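Local atomic coordinates of uncharacterized protein (Anabaena variabilis, PDB entry 3OT2), a protein that is of unknown function but is probably a nuclease of the Uma2 family, with the restriction-endonuclease-like PD-(D/E)XK fold. Residues A[106-111]-A[136-141]; A[147-152]-A[165-170]; A[59-64]-A[85-90]; A[26-31]-A[76-81]. All coordinates share one frame; numbering follows the deposited sequence. Where two conformers were deposited one is given.

Overall arrangement
Contacts 1, 2 and 3 reach the same mixed sheet. Contact 1 lies deepest, its centre about 5 Å from that of the chain. It zips two parallel strands and sets two tryptophans edge to face on one side of the sheet. Contact 2 uses strand 146-150, the neighbour of strand 136-141, and lays a loop over that side. It is apolar apart from an arginine bridged to the loop by water. Contact 3 lies at the outer edge of the sheet, partly buried; there an arginine chain covers a tryptophan. Contact 4 is largely buried and joins two short strands of two other small sheets. Contacts 2 and 4 lie on opposite sides of the chain's centre.

Contact 1 (A[106-111]-A[136-141]); sequences PDWTIE and MGWLID
Met-136 N donates to Asp-107 O at 3.2 Å, the first of five backbone hydrogen bonds that join segments 106-111 and 136-141 as parallel strands. Thr-109 N then reaches Met-136 O, and Trp-138 N reaches Thr-109 O. Glu-111 N bonds Trp-138 O. The last bond, Ile-140 N to Glu-111 O, is 2.8 Å long and nearly straight.

The aromatic contact is T-shaped. Trp-108 CG is anti to the backbone N (chi1 179°), and the indole turns an edge to the face of Trp-138. The planes stand at 84°. Trp-108 CZ2 lies 3.5 Å from Trp-138 CZ2, and Trp-108 NE1 sits 3.6 Å from Trp-138 CG. The selenium of Met-136, a selenomethionine, is 4.7 Å from the centroid of the five-membered ring of Trp-108. It stands 30° off the ring normal, a Met-aromatic contact.

The two strands and helix 119-131 form a beta-alpha-beta unit in the core of this restriction-endonuclease-like domain. Asp-107 and Trp-108 both face Val-84, a classic beta bulge on the other side of strand 108-112.

Aliphatic packing continues along the face that carries the tryptophans. Ile-110 CG1 lies 3.9 Å from Trp-138 CB, and Ile-110 CG2 is 3.6 Å from Ile-140 CD1. On the other face, Thr-109 CG2 rests against Gly-137 CA.

The polar ends are bonded to residues outside the two strands. Asp-107 OD2 makes a salt bridge to Arg-89 and accepts from Ile-86 N. Trp-138 NE1 donates to Pro-167 O. Glu-111 OE1 takes the N-H of Asp-81.

Contact 2 (A[147-152]-A[165-170]); sequences VFVYRP and LVPVPS
The guanidinium of Arg-151, in the conformer described, meets Pro-167 CB obliquely, with NH2 3.4 Å from that carbon. A water lies at the edge of the group, in its plane. It accepts from Arg-151 NH2 at 2.9 Å and donates to Val-168 O at 2.8 Å, bridging the two segments. The Arg-151 chain is extended from CG to NE, and its side chain crosses that of Pro-167 at about a right angle. Its NH1 makes a salt bridge to Glu-157.

The rest is apolar packing of valines and a proline. Val-166 CG1 is anti to the backbone N (chi1 -168°) and touches two residues of the strand. It lies 3.8 Å from Val-147 CG1 and 3.9 Å from Val-149 CG2. Val-149 CG2 touches Pro-167 CD at the same distance, so one methyl meets two neighbouring residues of the loop. The contact is plain structural packing of a loop on a strand.

In the chain, segment 165-170 is loop after strand 157-159 and before helix 179-183. Val-147 and Val-166 both touch Ile-179 of that helix, and Val-147 also meets Leu-182 and Phe-183. Val-149 and Val-166 both pack on Trp-138 of the adjacent strand 136-141.

Contact 3 (A[59-64]-A[85-90]); sequences PQRIAR and FIWSRI
Arg-64 and Phe-85 form an antiparallel hydrogen-bonded pair. Arg-64 N gives to Phe-85 O at 3.0 Å, and Phe-85 N gives back to Arg-64 O at 3.0 Å. A third bond follows beyond the strand end: Trp-87 N to Ile-62 O at 2.9 Å, its donor 38° above the carbonyl plane. Ala-63 and Ile-86 make the non-hydrogen-bonded pair between them. A water links the side chains, accepting from Arg-61 NH1 at 3.1 Å and from Trp-87 NE1 at 2.9 Å. It lies in the plane of both flat groups.

The Trp-87 ring is sandwiched. Arg-61 CB lies over the centre of one face, 3.7 Å from the centroid of the six-membered ring, a CH-pi contact. Arg-61 CG and CD follow it across the ring, with CG 3.6 Å from Trp-87 CZ2. Ile-90 CD1 lies over the opposite face, offset toward the rim, and also touches Arg-64 CB at 3.8 Å. An alanine in place of Trp-87 would probably leave the Arg-61 chain without its ring and the bridging water without one donor.

Arg-61 is the C-prime residue of a Schellman motif ending helix 40-57. The chain then enters edge strand 63-67. Ala-63 touches Val-57 of that helix and, like Ile-86, the loop residue Phe-171. In the sheet, strand 82-86 lies between edge strand 63-67 and strand 108-112.

Contact 4 (A[26-31]-A[76-81]); sequences EYIEGK and HSTVPD
Glu-26 reaches across to Val-79 along an extended side chain. Its CB lies 3.6 Å from Ser-77 O. CG passes 3.9 Å from Thr-78 CA, and CD comes to 3.7 Å from Val-79 N. At the tip, OE2 accepts from Val-79 N at 2.8 Å in a nearly straight bond (171°), using its anti lone pair. The same oxygen touches Thr-78 CB at 3.3 Å. Lys-121 of helix 119-131 packs against this side chain.

Beside it, Tyr-27 and Ser-77 form an antiparallel hydrogen-bonded pair. Tyr-27 N gives to Ser-77 O at 2.8 Å, and Ser-77 N to Tyr-27 O at 3.0 Å. Further along, one face of the His-76 ring is turned to the start of the type I' turn from Ile-28 to Lys-31. Ile-28 CA stands over the ring centre, and Glu-29 N lies over the same face toward the rim. His-128 stacks on the His-76 ring too.

An alanine in place of Glu-26 would probably leave Val-79 N without this acceptor and the chain after strand 76-78 less firmly fixed.

The residues just after Val-79 are Pro-80 and Asp-81. They are consistent with the PD of the PD-(D/E)XK signature. The Glu-26 carboxylate thus grips the backbone N-H just ahead of this probable signature, and is likely to help fix its position.

Contact 1 (A[106-111]-A[136-141])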
# COMPACT_ATOMS: atom_id res chain seq x y z
N PRO A 106 13.74 -10.83 7.68
CA PRO A 106 13.59 -10.46 9.11
C PRO A 106 12.31 -11.04 9.70
O PRO A 106 11.38 -11.35 8.96
CB PRO A 106 13.51 -8.92 9.09
CG PRO A 106 13.86 -8.50 7.70
CD PRO A 106 13.58 -9.66 6.79
N ASP A 107 12.22 -11.16 11.03
CA ASP A 107 10.96 -11.58 11.64
C ASP A 107 9.97 -10.42 11.59
O ASP A 107 8.77 -10.62 11.48
CB ASP A 107 11.21 -12.02 13.10
CG ASP A 107 11.87 -13.37 13.12
OD1 ASP A 107 11.15 -14.37 12.94
OD2 ASP A 107 13.13 -13.41 13.18
N TRP A 108 10.50 -9.21 11.64
CA TRP A 108 9.72 -7.99 11.63
C TRP A 108 10.47 -6.92 10.83
O TRP A 108 11.62 -6.60 11.16
CB TRP A 108 9.45 -7.56 13.09
CG TRP A 108 8.66 -6.29 13.31
CD1 TRP A 108 7.83 -5.65 12.42
CD2 TRP A 108 8.54 -5.59 14.56
NE1 TRP A 108 7.26 -4.54 13.03
CE2 TRP A 108 7.67 -4.50 14.35
CE3 TRP A 108 9.13 -5.76 15.84
CZ2 TRP A 108 7.36 -3.59 15.38
CZ3 TRP A 108 8.81 -4.87 16.85
CH2 TRP A 108 7.95 -3.79 16.62
N THR A 109 9.86 -6.44 9.74
CA THR A 109 10.48 -5.41 8.90
C THR A 109 9.76 -4.09 9.12
O THR A 109 8.53 -4.05 9.16
CB THR A 109 10.56 -5.82 7.40
OG1 THR A 109 11.24 -4.79 6.69
CG2 THR A 109 9.18 -6.00 6.73
N ILE A 110 10.52 -3.00 9.27
CA ILE A 110 9.93 -1.67 9.44
C ILE A 110 10.51 -0.75 8.39
O ILE A 110 11.73 -0.62 8.29
CB ILE A 110 10.12 -1.11 10.87
CG1 ILE A 110 9.48 -2.05 11.93
CG2 ILE A 110 9.57 0.32 10.98
CD1 ILE A 110 10.05 -1.92 13.26
N GLU A 111 9.63 -0.14 7.59
CA GLU A 111 9.98 0.80 6.54
C GLU A 111 9.37 2.13 6.87
O GLU A 111 8.20 2.20 7.26
CB GLU A 111 9.52 0.32 5.16
CG GLU A 111 10.13 -1.02 4.75
CD GLU A 111 11.56 -0.98 4.25
OE1 GLU A 111 12.27 0.03 4.46
OE2 GLU A 111 11.99 -1.99 3.66
N MSE A 136 5.79 -9.94 10.45
CA MSE A 136 5.07 -8.67 10.35
C MSE A 136 5.88 -7.63 9.61
O MSE A 136 7.10 -7.55 9.75
CB MSE A 136 4.72 -8.13 11.77
CG MSE A 136 3.90 -6.82 11.72
SE MSE A 136 3.39 -6.20 13.49
CE MSE A 136 1.94 -7.45 13.86
N GLY A 137 5.16 -6.79 8.87
CA GLY A 137 5.71 -5.62 8.22
C GLY A 137 5.01 -4.38 8.73
O GLY A 137 3.80 -4.40 8.97
N TRP A 138 5.78 -3.31 8.96
CA TRP A 138 5.27 -1.99 9.28
C TRP A 138 5.66 -1.02 8.19
O TRP A 138 6.84 -0.94 7.85
CB TRP A 138 5.86 -1.44 10.61
CG TRP A 138 5.17 -1.80 11.90
CD1 TRP A 138 4.24 -2.77 12.11
CD2 TRP A 138 5.46 -1.23 13.17
NE1 TRP A 138 3.87 -2.78 13.43
CE2 TRP A 138 4.60 -1.83 14.11
CE3 TRP A 138 6.33 -0.20 13.60
CZ2 TRP A 138 4.58 -1.46 15.46
CZ3 TRP A 138 6.31 0.18 14.94
CH2 TRP A 138 5.45 -0.45 15.85
N LEU A 139 4.69 -0.27 7.67
CA LEU A 139 4.97 0.81 6.73
C LEU A 139 4.53 2.08 7.44
O LEU A 139 3.34 2.30 7.63
CB LEU A 139 4.29 0.63 5.35
CG LEU A 139 4.45 1.82 4.37
CD1 LEU A 139 5.89 2.25 4.22
CD2 LEU A 139 3.86 1.50 3.03
N ILE A 140 5.51 2.85 7.90
CA ILE A 140 5.28 4.10 8.64
C ILE A 140 5.29 5.26 7.66
O ILE A 140 6.23 5.41 6.88
CB ILE A 140 6.34 4.32 9.77
CG1 ILE A 140 6.30 3.17 10.81
CG2 ILE A 140 6.17 5.73 10.44
CD1 ILE A 140 7.48 3.15 11.80
N ASP A 141 4.23 6.07 7.68
CA ASP A 141 4.11 7.25 6.84
C ASP A 141 4.12 8.49 7.75
O ASP A 141 3.07 8.85 8.28
CB ASP A 141 2.82 7.19 5.98
CG ASP A 141 2.65 8.39 5.06
OD1 ASP A 141 3.29 9.44 5.30
OD2 ASP A 141 1.93 8.26 4.06

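Contact 2 (A[147-152]-A[165-170])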
# COMPACT_ATOMS: atom_id res chain seq x y z
N VAL A 147 0.38 4.18 10.19
CA VAL A 147 1.15 2.95 10.10
C VAL A 147 0.28 1.90 9.41
O VAL A 147 -0.85 1.64 9.85
CB VAL A 147 1.73 2.43 11.44
CG1 VAL A 147 2.59 1.19 11.19
CG2 VAL A 147 2.56 3.52 12.14
N PHE A 148 0.80 1.29 8.33
CA PHE A 148 0.16 0.13 7.71
C PHE A 148 0.82 -1.09 8.29
O PHE A 148 2.06 -1.14 8.36
CB PHE A 148 0.29 0.14 6.18
CG PHE A 148 -0.47 1.22 5.46
CD1 PHE A 148 -1.85 1.18 5.37
CD2 PHE A 148 0.20 2.29 4.87
CE1 PHE A 148 -2.56 2.18 4.68
CE2 PHE A 148 -0.51 3.27 4.15
CZ PHE A 148 -1.88 3.20 4.06
N VAL A 149 0.02 -2.05 8.74
CA VAL A 149 0.50 -3.30 9.34
C VAL A 149 0.21 -4.44 8.37
O VAL A 149 -0.94 -4.66 7.97
CB VAL A 149 -0.11 -3.53 10.74
CG1 VAL A 149 0.18 -4.95 11.24
CG2 VAL A 149 0.41 -2.49 11.74
N TYR A 150 1.26 -5.19 8.02
CA TYR A 150 1.21 -6.32 7.10
C TYR A 150 1.51 -7.64 7.82
O TYR A 150 2.55 -7.75 8.46
CB TYR A 150 2.27 -6.10 6.01
CG TYR A 150 1.98 -4.93 5.09
CD1 TYR A 150 2.37 -3.64 5.42
CD2 TYR A 150 1.35 -5.13 3.87
CE1 TYR A 150 2.13 -2.57 4.56
CE2 TYR A 150 1.09 -4.07 3.01
CZ TYR A 150 1.47 -2.79 3.36
OH TYR A 150 1.21 -1.76 2.50
N ARG A 151 0.60 -8.62 7.71
CA ARG A 151 0.74 -9.96 8.28
C ARG A 151 0.53 -10.98 7.17
O ARG A 151 -0.23 -10.68 6.23
CB ARG A 151 -0.25 -10.20 9.43
CG ARG A 151 -0.01 -9.37 10.68
CD ARG A 151 -1.17 -9.64 11.59
NE ARG A 151 -0.94 -9.27 12.97
CZ ARG A 151 -1.64 -8.35 13.64
NH1 ARG A 151 -2.58 -7.63 13.03
NH2 ARG A 151 -1.40 -8.14 14.93
N PRO A 152 1.19 -12.16 7.19
CA PRO A 152 0.99 -13.11 6.08
C PRO A 152 -0.46 -13.52 5.92
O PRO A 152 -1.16 -13.78 6.90
CB PRO A 152 1.85 -14.32 6.49
CG PRO A 152 2.82 -13.80 7.44
CD PRO A 152 2.13 -12.73 8.19
N LEU A 165 -2.99 1.74 19.69
CA LEU A 165 -1.72 1.02 19.81
C LEU A 165 -1.42 0.33 18.52
O LEU A 165 -2.31 -0.28 17.93
CB LEU A 165 -1.75 -0.00 20.94
CG LEU A 165 -1.83 0.50 22.37
CD1 LEU A 165 -1.77 -0.67 23.31
CD2 LEU A 165 -0.68 1.46 22.70
N VAL A 166 -0.18 0.41 18.06
CA VAL A 166 0.19 -0.24 16.80
C VAL A 166 0.52 -1.70 17.13
O VAL A 166 1.32 -1.92 18.04
CB VAL A 166 1.34 0.48 16.07
CG1 VAL A 166 1.50 -0.04 14.64
CG2 VAL A 166 1.12 1.99 16.06
N PRO A 167 -0.08 -2.70 16.45
CA PRO A 167 0.27 -4.09 16.76
C PRO A 167 1.74 -4.40 16.55
O PRO A 167 2.41 -3.86 15.64
CB PRO A 167 -0.56 -4.91 15.75
CG PRO A 167 -1.60 -4.00 15.25
CD PRO A 167 -1.05 -2.61 15.35
N VAL A 168 2.23 -5.31 17.36
CA VAL A 168 3.62 -5.75 17.31
C VAL A 168 3.64 -7.27 17.23
O VAL A 168 2.66 -7.90 17.64
CB VAL A 168 4.41 -5.22 18.56
CG1 VAL A 168 4.60 -3.70 18.48
CG2 VAL A 168 3.76 -5.64 19.89
N PRO A 169 4.71 -7.92 16.71
CA PRO A 169 4.74 -9.40 16.75
C PRO A 169 4.70 -9.89 18.19
O PRO A 169 5.06 -9.13 19.10
CB PRO A 169 6.07 -9.75 16.07
CG PRO A 169 6.54 -8.50 15.43
CD PRO A 169 5.97 -7.36 16.19
N SER A 170 4.21 -11.11 18.42
CA SER A 170 4.03 -11.60 19.79
C SER A 170 5.37 -11.63 20.59
O SER A 170 5.33 -11.38 21.80
CB SER A 170 3.32 -12.95 19.82
OG SER A 170 4.07 -13.92 19.11
O HOH W 1 0.54 -9.44 16.64

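Contact 3 (A[59-64]-A[85-90])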
# COMPACT_ATOMS: atom_id res chain seq x y z
N PRO A 59 17.39 -6.93 26.23
CA PRO A 59 17.87 -7.40 27.56
C PRO A 59 17.70 -8.90 27.84
O PRO A 59 18.65 -9.51 28.33
CB PRO A 59 17.05 -6.59 28.55
CG PRO A 59 16.70 -5.33 27.81
CD PRO A 59 16.52 -5.74 26.38
N GLN A 60 16.55 -9.51 27.52
CA GLN A 60 16.33 -10.93 27.78
C GLN A 60 16.64 -11.80 26.57
O GLN A 60 16.23 -12.96 26.51
CB GLN A 60 14.90 -11.19 28.26
CG GLN A 60 14.64 -10.55 29.60
CD GLN A 60 13.18 -10.36 29.77
OE1 GLN A 60 12.51 -11.14 30.45
NE2 GLN A 60 12.63 -9.37 29.07
N ARG A 61 17.41 -11.26 25.62
CA ARG A 61 17.83 -11.95 24.39
C ARG A 61 16.64 -12.58 23.65
O ARG A 61 16.70 -13.74 23.23
CB ARG A 61 18.94 -13.00 24.67
CG ARG A 61 20.26 -12.40 25.18
CD ARG A 61 21.40 -13.41 25.21
NE ARG A 61 21.00 -14.65 25.87
CZ ARG A 61 21.53 -15.85 25.65
NH1 ARG A 61 22.52 -15.99 24.78
NH2 ARG A 61 21.06 -16.91 26.28
N ILE A 62 15.56 -11.82 23.53
CA ILE A 62 14.34 -12.24 22.80
C ILE A 62 14.58 -12.03 21.29
O ILE A 62 14.36 -12.94 20.47
CB ILE A 62 13.09 -11.46 23.30
CG1 ILE A 62 12.77 -11.82 24.77
CG2 ILE A 62 11.86 -11.73 22.38
CD1 ILE A 62 11.93 -10.80 25.52
N ALA A 63 15.03 -10.83 20.93
CA ALA A 63 15.28 -10.43 19.55
C ALA A 63 16.23 -9.26 19.50
O ALA A 63 16.57 -8.72 20.55
CB ALA A 63 13.96 -10.05 18.86
N ARG A 64 16.61 -8.84 18.30
CA ARG A 64 17.47 -7.68 18.10
C ARG A 64 17.03 -6.92 16.85
O ARG A 64 16.80 -7.54 15.79
CB ARG A 64 18.95 -8.08 18.00
CG ARG A 64 19.89 -6.87 17.92
CD ARG A 64 21.31 -7.19 18.27
NE ARG A 64 22.16 -6.01 18.02
CZ ARG A 64 23.46 -5.95 18.26
NH1 ARG A 64 24.10 -7.00 18.77
NH2 ARG A 64 24.14 -4.85 18.00
N PHE A 85 15.11 -9.45 14.20
CA PHE A 85 15.26 -10.91 14.15
C PHE A 85 15.16 -11.49 15.53
O PHE A 85 15.83 -10.99 16.42
CB PHE A 85 16.64 -11.30 13.56
CG PHE A 85 16.80 -11.06 12.08
CD1 PHE A 85 17.20 -9.82 11.60
CD2 PHE A 85 16.58 -12.08 11.16
CE1 PHE A 85 17.35 -9.60 10.24
CE2 PHE A 85 16.75 -11.86 9.80
CZ PHE A 85 17.13 -10.62 9.34
N ILE A 86 14.39 -12.59 15.70
CA ILE A 86 14.31 -13.31 16.97
C ILE A 86 15.70 -13.94 17.18
O ILE A 86 16.43 -14.15 16.19
CB ILE A 86 13.13 -14.32 17.05
CG1 ILE A 86 13.33 -15.54 16.10
CG2 ILE A 86 11.78 -13.59 16.82
CD1 ILE A 86 12.26 -16.67 16.19
N TRP A 87 16.09 -14.17 18.46
CA TRP A 87 17.44 -14.60 18.79
C TRP A 87 17.88 -15.85 18.05
O TRP A 87 18.99 -15.84 17.52
CB TRP A 87 17.60 -14.82 20.30
CG TRP A 87 18.93 -14.33 20.81
CD1 TRP A 87 20.03 -15.09 21.08
CD2 TRP A 87 19.32 -12.96 21.03
NE1 TRP A 87 21.07 -14.29 21.48
CE2 TRP A 87 20.66 -12.98 21.47
CE3 TRP A 87 18.68 -11.72 20.89
CZ2 TRP A 87 21.36 -11.80 21.79
CZ3 TRP A 87 19.36 -10.56 21.23
CH2 TRP A 87 20.68 -10.61 21.70
N SER A 88 17.02 -16.90 17.98
CA SER A 88 17.34 -18.18 17.32
C SER A 88 17.62 -18.04 15.81
O SER A 88 18.24 -18.92 15.23
CB SER A 88 16.21 -19.18 17.53
OG SER A 88 15.00 -18.74 16.94
N ARG A 89 17.14 -16.95 15.18
CA ARG A 89 17.30 -16.73 13.74
C ARG A 89 18.47 -15.78 13.40
O ARG A 89 18.77 -15.63 12.22
CB ARG A 89 15.98 -16.20 13.13
CG ARG A 89 14.92 -17.29 13.05
CD ARG A 89 13.68 -16.79 12.33
NE ARG A 89 13.84 -16.82 10.88
CZ ARG A 89 13.90 -15.75 10.10
NH1 ARG A 89 13.85 -14.54 10.63
NH2 ARG A 89 14.02 -15.88 8.79
N ILE A 90 19.16 -15.20 14.40
CA ILE A 90 20.29 -14.30 14.12
C ILE A 90 21.49 -15.19 13.67
O ILE A 90 21.94 -16.02 14.45
CB ILE A 90 20.65 -13.39 15.34
CG1 ILE A 90 19.50 -12.42 15.68
CG2 ILE A 90 21.96 -12.60 15.07
CD1 ILE A 90 19.58 -11.75 17.04
O HOH W 2 23.86 -14.41 22.41

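Contact 4 (A[26-31]-A[76-81])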
# COMPACT_ATOMS: atom_id res chain seq x y z
N GLU A 26 19.62 -1.62 -3.46
CA GLU A 26 18.81 -2.82 -3.37
C GLU A 26 18.73 -3.47 -4.72
O GLU A 26 18.84 -2.79 -5.75
CB GLU A 26 17.40 -2.49 -2.84
CG GLU A 26 17.39 -1.91 -1.44
CD GLU A 26 16.02 -1.73 -0.83
OE1 GLU A 26 15.19 -1.01 -1.43
OE2 GLU A 26 15.77 -2.26 0.27
N TYR A 27 18.59 -4.79 -4.73
CA TYR A 27 18.42 -5.60 -5.94
C TYR A 27 17.01 -6.18 -5.87
O TYR A 27 16.74 -7.08 -5.06
CB TYR A 27 19.52 -6.66 -6.07
CG TYR A 27 19.39 -7.52 -7.31
CD1 TYR A 27 19.96 -7.14 -8.52
CD2 TYR A 27 18.73 -8.75 -7.26
CE1 TYR A 27 19.86 -7.94 -9.66
CE2 TYR A 27 18.63 -9.56 -8.39
CZ TYR A 27 19.21 -9.16 -9.58
OH TYR A 27 19.08 -9.95 -10.69
N ILE A 28 16.08 -5.58 -6.64
CA ILE A 28 14.65 -5.93 -6.62
C ILE A 28 14.19 -6.24 -8.02
O ILE A 28 14.30 -5.39 -8.90
CB ILE A 28 13.81 -4.77 -6.01
CG1 ILE A 28 14.38 -4.29 -4.65
CG2 ILE A 28 12.34 -5.20 -5.89
CD1 ILE A 28 14.03 -2.88 -4.31
N GLU A 29 13.66 -7.45 -8.22
CA GLU A 29 13.11 -7.92 -9.50
C GLU A 29 14.12 -7.73 -10.65
O GLU A 29 13.76 -7.32 -11.76
CB GLU A 29 11.77 -7.20 -9.81
CG GLU A 29 10.71 -7.45 -8.75
CD GLU A 29 9.39 -6.73 -8.92
OE1 GLU A 29 9.39 -5.61 -9.48
OE2 GLU A 29 8.36 -7.25 -8.42
N GLY A 30 15.39 -8.00 -10.36
CA GLY A 30 16.48 -7.89 -11.33
C GLY A 30 17.02 -6.50 -11.57
O GLY A 30 17.93 -6.34 -12.38
N LYS A 31 16.48 -5.48 -10.87
CA LYS A 31 16.87 -4.07 -11.03
C LYS A 31 17.64 -3.57 -9.81
O LYS A 31 17.35 -3.98 -8.68
CB LYS A 31 15.64 -3.18 -11.24
CG LYS A 31 14.73 -3.58 -12.41
CD LYS A 31 13.37 -2.88 -12.32
CE LYS A 31 12.34 -3.45 -13.27
NZ LYS A 31 11.77 -4.73 -12.79
N HIS A 76 16.27 -11.60 -4.14
CA HIS A 76 16.33 -10.15 -3.88
C HIS A 76 17.37 -9.85 -2.83
O HIS A 76 17.63 -10.70 -1.98
CB HIS A 76 14.96 -9.60 -3.40
CG HIS A 76 13.84 -9.60 -4.41
ND1 HIS A 76 12.67 -8.88 -4.19
CD2 HIS A 76 13.72 -10.27 -5.59
CE1 HIS A 76 11.89 -9.13 -5.24
NE2 HIS A 76 12.48 -9.97 -6.10
N SER A 77 17.92 -8.64 -2.85
CA SER A 77 18.86 -8.18 -1.83
C SER A 77 18.43 -6.79 -1.39
O SER A 77 18.59 -5.82 -2.13
CB SER A 77 20.29 -8.20 -2.34
OG SER A 77 21.13 -7.83 -1.27
N THR A 78 17.81 -6.70 -0.20
CA THR A 78 17.22 -5.45 0.28
C THR A 78 17.85 -4.97 1.59
O THR A 78 18.54 -5.72 2.27
CB THR A 78 15.70 -5.60 0.45
OG1 THR A 78 15.40 -6.69 1.33
CG2 THR A 78 14.98 -5.79 -0.89
N VAL A 79 17.60 -3.70 1.90
CA VAL A 79 18.11 -3.04 3.10
C VAL A 79 16.92 -2.35 3.79
O VAL A 79 16.76 -1.14 3.65
CB VAL A 79 19.28 -2.07 2.81
CG1 VAL A 79 19.91 -1.57 4.11
CG2 VAL A 79 20.35 -2.70 1.92
N PRO A 80 16.10 -3.10 4.57
CA PRO A 80 14.99 -2.45 5.27
C PRO A 80 15.52 -1.36 6.20
O PRO A 80 16.63 -1.51 6.71
CB PRO A 80 14.36 -3.61 6.07
CG PRO A 80 14.72 -4.82 5.32
CD PRO A 80 16.12 -4.55 4.84
N ASP A 81 14.74 -0.29 6.42
CA ASP A 81 15.17 0.76 7.34
C ASP A 81 15.52 0.13 8.71
O ASP A 81 16.55 0.46 9.31
CB ASP A 81 14.08 1.85 7.48
CG ASP A 81 13.94 2.76 6.27
OD1 ASP A 81 14.91 2.87 5.47
OD2 ASP A 81 12.87 3.41 6.15